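Endoglucanase (PDB 1WC2) hydrolyses internal beta-1,4-glucosidic linkages of cellulose and related beta-glucans as a family 45 glycoside hydrolase, and also has expansin activity. Local coordinates at residues S18-H23 with Q110-Q115. Sequence-based numbering, arbitrary orientation.
Sequences STTNYH and QDWCNQ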
ATOM      1  N   SER A  18       6.663  -2.445   5.239  1.00  5.97           N
ATOM      2  CA  SER A  18       5.925  -1.928   6.385  1.00  6.01           C
ATOM      3  C   SER A  18       4.580  -1.354   5.919  1.00  6.04           C
ATOM      4  O   SER A  18       4.380  -1.043   4.735  1.00  6.05           O
ATOM      5  CB  SER A  18       6.758  -0.879   7.143  1.00  6.26           C
ATOM      6  OG  SER A  18       7.335   0.104   6.288  1.00  5.94           O
ATOM      7  N   THR A  19       3.651  -1.248   6.873  1.00  6.18           N
ATOM      8  CA  THR A  19       2.322  -0.700   6.626  1.00  6.29           C
ATOM      9  C   THR A  19       1.883   0.268   7.722  1.00  6.43           C
ATOM     10  O   THR A  19       2.304   0.154   8.885  1.00  7.35           O
ATOM     11  CB  THR A  19       1.244  -1.798   6.485  1.00  7.05           C
ATOM     12  OG1 THR A  19       1.041  -2.471   7.741  1.00  8.33           O
ATOM     13  CG2 THR A  19       1.645  -2.851   5.438  1.00  7.81           C
ATOM     14  N   THR A  20       1.034   1.225   7.338  1.00  6.66           N
ATOM     15  CA  THR A  20       0.291   2.059   8.284  1.00  7.28           C
ATOM     16  C   THR A  20      -1.162   2.220   7.864  0.65  6.95           C
ATOM     17  O   THR A  20      -1.431   2.703   6.766  0.65  5.54           O
ATOM     18  CB  THR A  20       0.852   3.532   8.329  0.65  7.64           C
ATOM     19  OG1 THR A  20       2.283   3.577   8.415  0.65  8.54           O
ATOM     20  CG2 THR A  20       0.301   4.308   9.551  0.65  8.01           C
ATOM     21  N   ASN A  21      -2.076   1.924   8.784  1.00  8.18           N
ATOM     22  CA  ASN A  21      -3.498   2.134   8.547  1.00  8.64           C
ATOM     23  C   ASN A  21      -3.713   3.650   8.535  1.00  8.84           C
ATOM     24  O   ASN A  21      -3.195   4.346   9.400  1.00 10.09           O
ATOM     25  CB  ASN A  21      -4.334   1.443   9.634  1.00  9.56           C
ATOM     26  CG  ASN A  21      -4.374  -0.064   9.446  1.00 10.15           C
ATOM     27  OD1 ASN A  21      -4.388  -0.557   8.314  1.00 13.53           O
ATOM     28  ND2 ASN A  21      -4.360  -0.801  10.549  1.00 11.56           N
ATOM     29  N   TYR A  22      -4.398   4.159   7.513  1.00  9.11           N
ATOM     30  CA  TYR A  22      -4.670   5.593   7.363  1.00  9.77           C
ATOM     31  C   TYR A  22      -6.063   5.813   6.769  1.00  9.65           C
ATOM     32  O   TYR A  22      -6.721   4.866   6.332  1.00  9.82           O
ATOM     33  CB  TYR A  22      -3.564   6.294   6.531  1.00 10.47           C
ATOM     34  CG  TYR A  22      -3.748   6.405   5.008  1.00 11.12           C
ATOM     35  CD1 TYR A  22      -3.439   7.592   4.336  1.00 11.63           C
ATOM     36  CD2 TYR A  22      -4.167   5.328   4.224  1.00 11.16           C
ATOM     37  CE1 TYR A  22      -3.570   7.703   2.951  1.00 11.74           C
ATOM     38  CE2 TYR A  22      -4.311   5.454   2.828  1.00 10.77           C
ATOM     39  CZ  TYR A  22      -4.022   6.642   2.195  1.00 11.15           C
ATOM     40  OH  TYR A  22      -4.176   6.766   0.821  1.00 11.90           O
ATOM     41  N   HIS A  23      -6.506   7.063   6.767  1.00 10.16           N
ATOM     42  CA  HIS A  23      -7.712   7.437   6.062  1.00 10.43           C
ATOM     43  C   HIS A  23      -7.485   8.696   5.267  1.00 10.86           C
ATOM     44  O   HIS A  23      -7.045   9.709   5.818  1.00 11.56           O
ATOM     45  CB  HIS A  23      -8.887   7.670   7.017  1.00 10.63           C
ATOM     46  CG  HIS A  23     -10.078   8.255   6.329  1.00 11.06           C
ATOM     47  ND1 HIS A  23     -10.625   7.685   5.199  1.00 10.81           N
ATOM     48  CD2 HIS A  23     -10.779   9.389   6.558  1.00 12.25           C
ATOM     49  CE1 HIS A  23     -11.633   8.425   4.780  1.00 12.07           C
ATOM     50  NE2 HIS A  23     -11.744   9.466   5.583  1.00 12.98           N
ATOM     51  N   GLN A 110       7.829  11.155   6.931  1.00  7.30           N
ATOM     52  CA  GLN A 110       9.282  11.167   6.805  1.00  7.97           C
ATOM     53  C   GLN A 110       9.997   9.932   7.367  1.00  7.89           C
ATOM     54  O   GLN A 110      11.145   9.667   6.995  1.00  8.75           O
ATOM     55  CB  GLN A 110       9.849  12.448   7.436  1.00  9.12           C
ATOM     56  CG  GLN A 110       9.830  12.530   8.964  1.00  9.60           C
ATOM     57  CD  GLN A 110       8.492  12.915   9.568  1.00  9.46           C
ATOM     58  OE1 GLN A 110       7.513  13.176   8.876  1.00  9.10           O
ATOM     59  NE2 GLN A 110       8.459  12.959  10.899  1.00 11.35           N
ATOM     60  N   ASP A 111       9.353   9.200   8.273  1.00  7.19           N
ATOM     61  CA  ASP A 111       9.968   8.006   8.843  1.00  7.36           C
ATOM     62  C   ASP A 111       9.662   6.730   8.037  1.00  6.47           C
ATOM     63  O   ASP A 111      10.348   5.727   8.218  1.00  6.86           O
ATOM     64  CB  ASP A 111       9.505   7.798  10.292  1.00  8.26           C
ATOM     65  CG  ASP A 111       9.664   9.048  11.174  1.00  8.28           C
ATOM     66  OD1 ASP A 111      10.670   9.772  11.050  1.00 11.14           O
ATOM     67  OD2 ASP A 111       8.800   9.329  12.022  1.00 11.47           O
ATOM     68  N   TRP A 112       8.632   6.784   7.186  1.00  6.45           N
ATOM     69  CA  TRP A 112       8.056   5.604   6.537  1.00  6.29           C
ATOM     70  C   TRP A 112       8.193   5.557   5.007  1.00  5.73           C
ATOM     71  O   TRP A 112       8.293   4.469   4.433  1.00  5.72           O
ATOM     72  CB  TRP A 112       6.564   5.487   6.876  1.00  7.00           C
ATOM     73  CG  TRP A 112       6.277   5.340   8.346  1.00  7.44           C
ATOM     74  CD1 TRP A 112       5.847   6.321   9.188  1.00  9.36           C
ATOM     75  CD2 TRP A 112       6.380   4.146   9.147  1.00  6.60           C
ATOM     76  NE1 TRP A 112       5.682   5.816  10.458  1.00 10.02           N
ATOM     77  CE2 TRP A 112       5.987   4.481  10.460  1.00  8.43           C
ATOM     78  CE3 TRP A 112       6.750   2.821   8.881  1.00  6.83           C
ATOM     79  CZ2 TRP A 112       5.974   3.544  11.511  1.00  9.02           C
ATOM     80  CZ3 TRP A 112       6.727   1.896   9.915  1.00  8.10           C
ATOM     81  CH2 TRP A 112       6.346   2.264  11.221  1.00  8.78           C
ATOM     82  N   CYS A 113       8.154   6.711   4.339  1.00  5.97           N
ATOM     83  CA  CYS A 113       8.049   6.782   2.872  1.00  6.02           C
ATOM     84  C   CYS A 113       9.265   7.443   2.235  1.00  6.14           C
ATOM     85  O   CYS A 113       9.217   7.897   1.083  1.00  7.05           O
ATOM     86  CB  CYS A 113       6.750   7.489   2.480  1.00  6.60           C
ATOM     87  SG  CYS A 113       5.335   6.474   2.988  1.00  7.70           S
ATOM     88  N   ASN A 114      10.371   7.414   2.971  1.00  6.05           N
ATOM     89  CA  ASN A 114      11.609   8.122   2.633  1.00  6.75           C
ATOM     90  C   ASN A 114      12.688   7.259   1.956  1.00  6.07           C
ATOM     91  O   ASN A 114      13.856   7.642   1.939  1.00  6.97           O
ATOM     92  CB  ASN A 114      12.183   8.791   3.904  1.00  7.08           C
ATOM     93  CG  ASN A 114      12.624   7.778   4.953  1.00  7.45           C
ATOM     94  OD1 ASN A 114      11.864   6.856   5.316  1.00  7.84           O
ATOM     95  ND2 ASN A 114      13.846   7.945   5.460  1.00  9.04           N
ATOM     96  N   GLN A 115      12.320   6.121   1.372  1.00  5.50           N
ATOM     97  CA  GLN A 115      13.285   5.325   0.605  1.00  5.52           C
ATOM     98  C   GLN A 115      13.880   6.186  -0.505  1.00  5.84           C
ATOM     99  O   GLN A 115      13.165   6.897  -1.187  1.00  6.77           O
ATOM    100  CB  GLN A 115      12.609   4.110  -0.030  1.00  5.55           C
ATOM    101  CG  GLN A 115      12.005   3.083   0.939  1.00  5.69           C
ATOM    102  CD  GLN A 115      10.611   3.424   1.481  1.00  4.83           C
ATOM    103  OE1 GLN A 115      10.038   4.486   1.172  1.00  5.76           O
ATOM    104  NE2 GLN A 115      10.059   2.510   2.287  1.00  5.70           N
TER
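The indole of Trp112 meets Ser18 and Thr20, alternate residues of strand 14-22, in two different ways. In one of its two conformers Thr20 presents OG1 to a face of the ring, 4.2 Å above the plane and over its centre, a less certain contact. Ser18 meets the benzo edge instead, its OG near the ring plane and 3.8 Å from Trp112 CE3, while its CB comes to 3.9 Å from Trp112 CZ3. With CG anti to its carbonyl carbon (chi1 -61°), Trp112 sends the indole across to the strand. No hydrogen bond joins the segments; Ser18 OG, at the ring edge, is hydrogen-bonded to His130 and Asn123, and Asn123 also binds Trp112 O, so one amide links both partners. Exchanging Trp112 for an alanine would probably open a gap beside Ser18 CB and remove the aromatic face that Thr20 OG1 meets in one conformer. Thr20 also touches Asp132, the proton donor by similarity, which places the contact beside the likely active site. Cys113, disulfide-bonded to Cys103, ties the 110-115 loop to strand 102-103, and strand 14-22 runs parallel to strand 129-134 within the double-psi beta-barrel, so the contact lays this loop against the barrel wall.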